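Local coordinates for peroxisomal catalase A (PDB 1A4E), which probably breaks down the hydrogen peroxide made by peroxisomal oxidases into water and oxygen, working as a heme-containing homotetramer, at residues T73-S78 against V262-M267; G383-Y388 against K393-I398. One frame throughout, in Å; residues are numbered along the deposited sequence.

Contact 1 (T73-S78 against V262-M267); sequences TDICGS and VYIQTM
Ile75 meets Thr266 tip to tip, methyl against methyl: its CG2 lies 3.9 Å from CG2 of Thr266. The terminal CD1 of Ile75 closes on the same threonine methyl at 4.1 Å, which puts the branch and the end of the isoleucine round one carbon. The same CG2 of Ile75 also touches CD1 of Ile264, at 4.1 Å, but here the two side chains slide past each other in opposite directions. CG2 can serve both partners because it stands opposite the backbone N of Ile75, with CG1 beside that nitrogen (chi1 -56°). No hydrogen bond crosses; the contact is wholly apolar and buries 101 Å² in all. It belongs to the antiparallel beta-barrel of catalases: the loop joining strands 59-68 and 87-95 folds back onto strand 259-267, which pairs with strands 212-221 and 294-303. Trp205, Val215 and Val296 pack on Ile264, whereas Thr266 remains partly exposed. Away from Ile75 the fit slackens quickly. Cys76 also starts toward the strand, yet its side chain makes no contact with 262-267 and packs on Trp205 instead; its SG receives the backbone N of Ser78 at 3.6 Å, with a nearly straight N-H to S angle of 167°. On the partly exposed side, Asp74 turns its carboxylate to a salt bridge with Arg294.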
loop_
_atom_site.group_PDB
_atom_site.type_symbol
_atom_site.label_atom_id
_atom_site.label_comp_id
_atom_site.label_asym_id
_atom_site.label_seq_id
_atom_site.Cartn_x
_atom_site.Cartn_y
_atom_site.Cartn_z
ATOM N N THR B 73 -5.780 35.854 26.498
ATOM C CA THR B 73 -7.045 35.854 25.762
ATOM C C THR B 73 -7.263 37.088 24.870
ATOM O O THR B 73 -8.115 37.097 23.979
ATOM C CB THR B 73 -8.225 35.712 26.749
ATOM O OG1 THR B 73 -8.172 36.803 27.658
ATOM C CG2 THR B 73 -8.191 34.360 27.454
ATOM N N ASP B 74 -6.463 38.138 25.088
ATOM C CA ASP B 74 -6.453 39.336 24.249
ATOM C C ASP B 74 -5.666 39.108 22.961
ATOM O O ASP B 74 -5.820 39.837 21.983
ATOM C CB ASP B 74 -5.836 40.518 25.020
ATOM C CG ASP B 74 -4.445 40.269 25.598
ATOM O OD1 ASP B 74 -4.304 39.396 26.456
ATOM O OD2 ASP B 74 -3.508 40.940 25.183
ATOM N N ILE B 75 -4.789 38.100 22.957
ATOM C CA ILE B 75 -4.039 37.748 21.757
ATOM C C ILE B 75 -4.709 36.578 21.017
ATOM O O ILE B 75 -4.890 36.622 19.800
ATOM C CB ILE B 75 -2.574 37.377 22.152
ATOM C CG1 ILE B 75 -1.905 38.511 22.933
ATOM C CG2 ILE B 75 -1.787 37.054 20.885
ATOM C CD1 ILE B 75 -1.731 39.859 22.191
ATOM N N CYS B 76 -5.123 35.523 21.724
ATOM C CA CYS B 76 -5.665 34.326 21.098
ATOM C C CYS B 76 -6.913 33.833 21.788
ATOM O O CYS B 76 -6.911 33.604 22.996
ATOM C CB CYS B 76 -4.620 33.229 21.128
ATOM S SG CYS B 76 -5.131 31.786 20.173
ATOM N N GLY B 77 -7.972 33.645 20.996
ATOM C CA GLY B 77 -9.261 33.197 21.494
ATOM C C GLY B 77 -9.437 31.681 21.560
ATOM O O GLY B 77 -10.549 31.242 21.853
ATOM N N SER B 78 -8.403 30.852 21.296
ATOM C CA SER B 78 -8.509 29.394 21.359
ATOM C C SER B 78 -8.890 28.915 22.749
ATOM O O SER B 78 -8.376 29.413 23.754
ATOM C CB SER B 78 -7.192 28.729 20.990
ATOM O OG SER B 78 -6.790 29.145 19.698
ATOM N N VAL B 262 6.363 28.269 28.105
ATOM C CA VAL B 262 5.979 28.758 26.795
ATOM C C VAL B 262 5.796 30.273 26.820
ATOM O O VAL B 262 5.102 30.827 27.669
ATOM C CB VAL B 262 4.667 28.051 26.366
ATOM C CG1 VAL B 262 4.267 28.480 24.964
ATOM C CG2 VAL B 262 4.863 26.548 26.384
ATOM N N TYR B 263 6.418 30.958 25.865
ATOM C CA TYR B 263 6.335 32.404 25.712
ATOM C C TYR B 263 6.003 32.721 24.268
ATOM O O TYR B 263 6.172 31.874 23.395
ATOM C CB TYR B 263 7.649 33.132 25.979
ATOM C CG TYR B 263 8.266 32.942 27.348
ATOM C CD1 TYR B 263 9.164 31.890 27.567
ATOM C CD2 TYR B 263 7.948 33.827 28.379
ATOM C CE1 TYR B 263 9.737 31.719 28.827
ATOM C CE2 TYR B 263 8.518 33.659 29.642
ATOM C CZ TYR B 263 9.404 32.601 29.855
ATOM O OH TYR B 263 9.947 32.421 31.106
ATOM N N ILE B 264 5.514 33.938 24.001
ATOM C CA ILE B 264 5.298 34.394 22.641
ATOM C C ILE B 264 5.823 35.818 22.462
ATOM O O ILE B 264 5.980 36.581 23.416
ATOM C CB ILE B 264 3.791 34.397 22.226
ATOM C CG1 ILE B 264 2.953 35.260 23.165
ATOM C CG2 ILE B 264 3.300 32.951 22.174
ATOM C CD1 ILE B 264 1.507 35.459 22.679
ATOM N N GLN B 265 6.134 36.155 21.208
ATOM C CA GLN B 265 6.468 37.506 20.794
ATOM C C GLN B 265 5.327 37.898 19.877
ATOM O O GLN B 265 4.965 37.147 18.969
ATOM C CB GLN B 265 7.736 37.577 19.981
ATOM C CG GLN B 265 9.018 37.391 20.753
ATOM C CD GLN B 265 10.198 37.345 19.800
ATOM O OE1 GLN B 265 10.273 36.437 18.980
ATOM N NE2 GLN B 265 11.135 38.298 19.840
ATOM N N THR B 266 4.698 39.044 20.134
ATOM C CA THR B 266 3.638 39.516 19.272
ATOM C C THR B 266 4.064 40.770 18.531
ATOM O O THR B 266 5.023 41.452 18.896
ATOM C CB THR B 266 2.366 39.788 20.080
ATOM O OG1 THR B 266 2.688 40.676 21.136
ATOM C CG2 THR B 266 1.784 38.508 20.623
ATOM N N MET B 267 3.311 41.057 17.472
ATOM C CA MET B 267 3.619 42.138 16.559
ATOM C C MET B 267 2.385 42.454 15.734
ATOM O O MET B 267 1.668 41.546 15.323
ATOM C CB MET B 267 4.757 41.683 15.655
ATOM C CG MET B 267 5.277 42.753 14.758
ATOM S SD MET B 267 6.450 42.137 13.548
ATOM C CE MET B 267 7.824 41.841 14.614
#

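Contact 2 (G383-Y388 against K393-I398); sequences GSEPTY and KSYTYI
Lys393 crosses the side chain of Glu385 obliquely and the ring of Pro386 at about a right angle. The contact belongs to the long wrapping loop of catalases, between helix 332-348 and strand 411-418, where two irregular segments double back on each other. Bends at chi2 (-75°) and chi3 fold the lysine so that its CG sits 4.1 Å from CG of Pro386 and its CE comes 4.0 Å from CD of Pro386. Tyr395 approaches separately, carrying its phenol oxygen across toward 383-388, near CB of Pro386. A water in the plane of the ring, at its edge, accepts from OH of Tyr395 at 2.7 Å and donates to OE1 of Glu385 at 2.8 Å and to O of Pro386 at 2.9 Å. This three-way grip fixes the water, and Ala390 N donates to the same phenol oxygen. The other carboxylate oxygen, OE2, faces two cations: Lys393 and Arg6 of a second subunit, whose N-terminal arm runs along this loop, as in other catalases. With an alanine in place of Glu385, Lys393 and that neighbouring Arg6 would probably lose their shared negative partner, and the water one of its acceptors. The side chain of Tyr388 starts away from 393-398, and its hydroxyl bonds to Asp165 of a third subunit. Within the salt bridge, NZ of Lys393 reaches OE2 of Glu385 at 3.2 Å from above the carboxylate, 38° out of its plane.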
loop_
_atom_site.group_PDB
_atom_site.type_symbol
_atom_site.label_atom_id
_atom_site.label_comp_id
_atom_site.label_asym_id
_atom_site.label_seq_id
_atom_site.Cartn_x
_atom_site.Cartn_y
_atom_site.Cartn_z
ATOM N N GLY B 383 -21.759 4.397 10.701
ATOM C CA GLY B 383 -22.921 3.550 10.487
ATOM C C GLY B 383 -23.710 3.929 9.243
ATOM O O GLY B 383 -23.166 4.206 8.170
ATOM N N SER B 384 -25.025 3.987 9.444
ATOM C CA SER B 384 -25.933 4.315 8.360
ATOM C C SER B 384 -26.116 5.797 8.070
ATOM O O SER B 384 -26.958 6.145 7.236
ATOM C CB SER B 384 -27.283 3.668 8.654
ATOM O OG SER B 384 -27.787 4.078 9.918
ATOM N N GLU B 385 -25.337 6.677 8.729
ATOM C CA GLU B 385 -25.349 8.121 8.477
ATOM C C GLU B 385 -25.216 8.432 6.997
ATOM O O GLU B 385 -24.361 7.834 6.339
ATOM C CB GLU B 385 -24.192 8.853 9.133
ATOM C CG GLU B 385 -24.380 9.240 10.578
ATOM C CD GLU B 385 -25.425 10.312 10.828
ATOM O OE1 GLU B 385 -25.436 11.327 10.131
ATOM O OE2 GLU B 385 -26.223 10.123 11.745
ATOM N N PRO B 386 -26.041 9.317 6.418
ATOM C CA PRO B 386 -25.882 9.804 5.052
ATOM C C PRO B 386 -24.471 10.263 4.696
ATOM O O PRO B 386 -23.723 10.836 5.489
ATOM C CB PRO B 386 -26.921 10.897 4.954
ATOM C CG PRO B 386 -28.038 10.314 5.778
ATOM C CD PRO B 386 -27.296 9.790 6.996
ATOM N N THR B 387 -24.094 9.969 3.461
ATOM C CA THR B 387 -22.783 10.339 2.959
ATOM C C THR B 387 -22.734 11.754 2.381
ATOM O O THR B 387 -21.876 12.107 1.574
ATOM C CB THR B 387 -22.391 9.291 1.917
ATOM O OG1 THR B 387 -23.513 9.191 1.046
ATOM C CG2 THR B 387 -22.000 7.955 2.524
ATOM N N TYR B 388 -23.681 12.580 2.814
ATOM C CA TYR B 388 -23.808 13.958 2.386
ATOM C C TYR B 388 -24.663 14.660 3.439
ATOM O O TYR B 388 -25.113 14.045 4.416
ATOM C CB TYR B 388 -24.484 14.013 0.995
ATOM C CG TYR B 388 -25.979 13.688 0.988
ATOM C CD1 TYR B 388 -26.438 12.420 1.350
ATOM C CD2 TYR B 388 -26.893 14.685 0.633
ATOM C CE1 TYR B 388 -27.800 12.152 1.365
ATOM C CE2 TYR B 388 -28.260 14.424 0.646
ATOM C CZ TYR B 388 -28.699 13.157 1.015
ATOM O OH TYR B 388 -30.049 12.888 1.050
ATOM N N LYS B 393 -31.843 15.164 8.092
ATOM C CA LYS B 393 -30.908 15.009 9.197
ATOM C C LYS B 393 -30.437 16.380 9.669
ATOM O O LYS B 393 -30.593 17.387 8.975
ATOM C CB LYS B 393 -29.706 14.175 8.742
ATOM C CG LYS B 393 -30.063 12.756 8.297
ATOM C CD LYS B 393 -30.384 11.844 9.473
ATOM C CE LYS B 393 -29.091 11.394 10.135
ATOM N NZ LYS B 393 -29.345 10.660 11.359
ATOM N N SER B 394 -29.848 16.434 10.866
ATOM C CA SER B 394 -29.375 17.686 11.444
ATOM C C SER B 394 -27.852 17.771 11.519
ATOM O O SER B 394 -27.192 16.768 11.776
ATOM C CB SER B 394 -29.963 17.828 12.834
ATOM O OG SER B 394 -29.679 19.122 13.333
ATOM N N TYR B 395 -27.255 18.946 11.259
ATOM C CA TYR B 395 -25.801 19.140 11.301
ATOM C C TYR B 395 -25.467 20.474 11.955
ATOM O O TYR B 395 -26.035 21.509 11.600
ATOM C CB TYR B 395 -25.183 19.140 9.890
ATOM C CG TYR B 395 -25.535 17.888 9.100
ATOM C CD1 TYR B 395 -24.856 16.686 9.334
ATOM C CD2 TYR B 395 -26.591 17.932 8.189
ATOM C CE1 TYR B 395 -25.243 15.527 8.655
ATOM C CE2 TYR B 395 -26.976 16.776 7.512
ATOM C CZ TYR B 395 -26.298 15.581 7.747
ATOM O OH TYR B 395 -26.682 14.442 7.070
ATOM N N THR B 396 -24.539 20.461 12.920
ATOM C CA THR B 396 -24.140 21.672 13.625
ATOM C C THR B 396 -22.789 22.190 13.158
ATOM O O THR B 396 -21.780 21.486 13.158
ATOM C CB THR B 396 -24.081 21.402 15.134
ATOM O OG1 THR B 396 -25.314 20.791 15.485
ATOM C CG2 THR B 396 -23.892 22.670 15.957
ATOM N N TYR B 397 -22.797 23.444 12.708
ATOM C CA TYR B 397 -21.581 24.135 12.304
ATOM C C TYR B 397 -21.394 25.257 13.304
ATOM O O TYR B 397 -22.182 26.205 13.327
ATOM C CB TYR B 397 -21.723 24.697 10.886
ATOM C CG TYR B 397 -21.728 23.592 9.848
ATOM C CD1 TYR B 397 -22.924 22.974 9.475
ATOM C CD2 TYR B 397 -20.518 23.171 9.303
ATOM C CE1 TYR B 397 -22.909 21.933 8.544
ATOM C CE2 TYR B 397 -20.495 22.134 8.373
ATOM C CZ TYR B 397 -21.696 21.529 8.001
ATOM O OH TYR B 397 -21.674 20.500 7.084
ATOM N N ILE B 398 -20.394 25.114 14.184
ATOM C CA ILE B 398 -20.161 26.123 15.202
ATOM C C ILE B 398 -19.210 27.211 14.720
ATOM O O ILE B 398 -18.537 27.050 13.698
ATOM C CB ILE B 398 -19.603 25.477 16.520
ATOM C CG1 ILE B 398 -18.225 24.886 16.354
ATOM C CG2 ILE B 398 -20.576 24.389 16.951
ATOM C CD1 ILE B 398 -17.608 24.514 17.716
HETATM O O HOH W 1 -24.960 12.369 7.605
#

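How the contacts relate
The centres of the two contacts are 34 Å apart, and their nearest atoms, at about 11 Å, do not touch. They come in series: contact 1 joins residues 73-78 to 262-267 and is complete before contact 2 opens at residue 383, with helix 332-348 in between. Contact 1 ties a loop to a strand of the barrel; contact 2 shares no strand with it and sits farther out, 34 Å from the centre of the chain against 21 Å. No other chain reaches the segments of contact 1, whereas two further subunits meet those of contact 2. One is thus internal to the subunit, the other part of the tetramer interface, and both lie away from the heme and the catalytic residues.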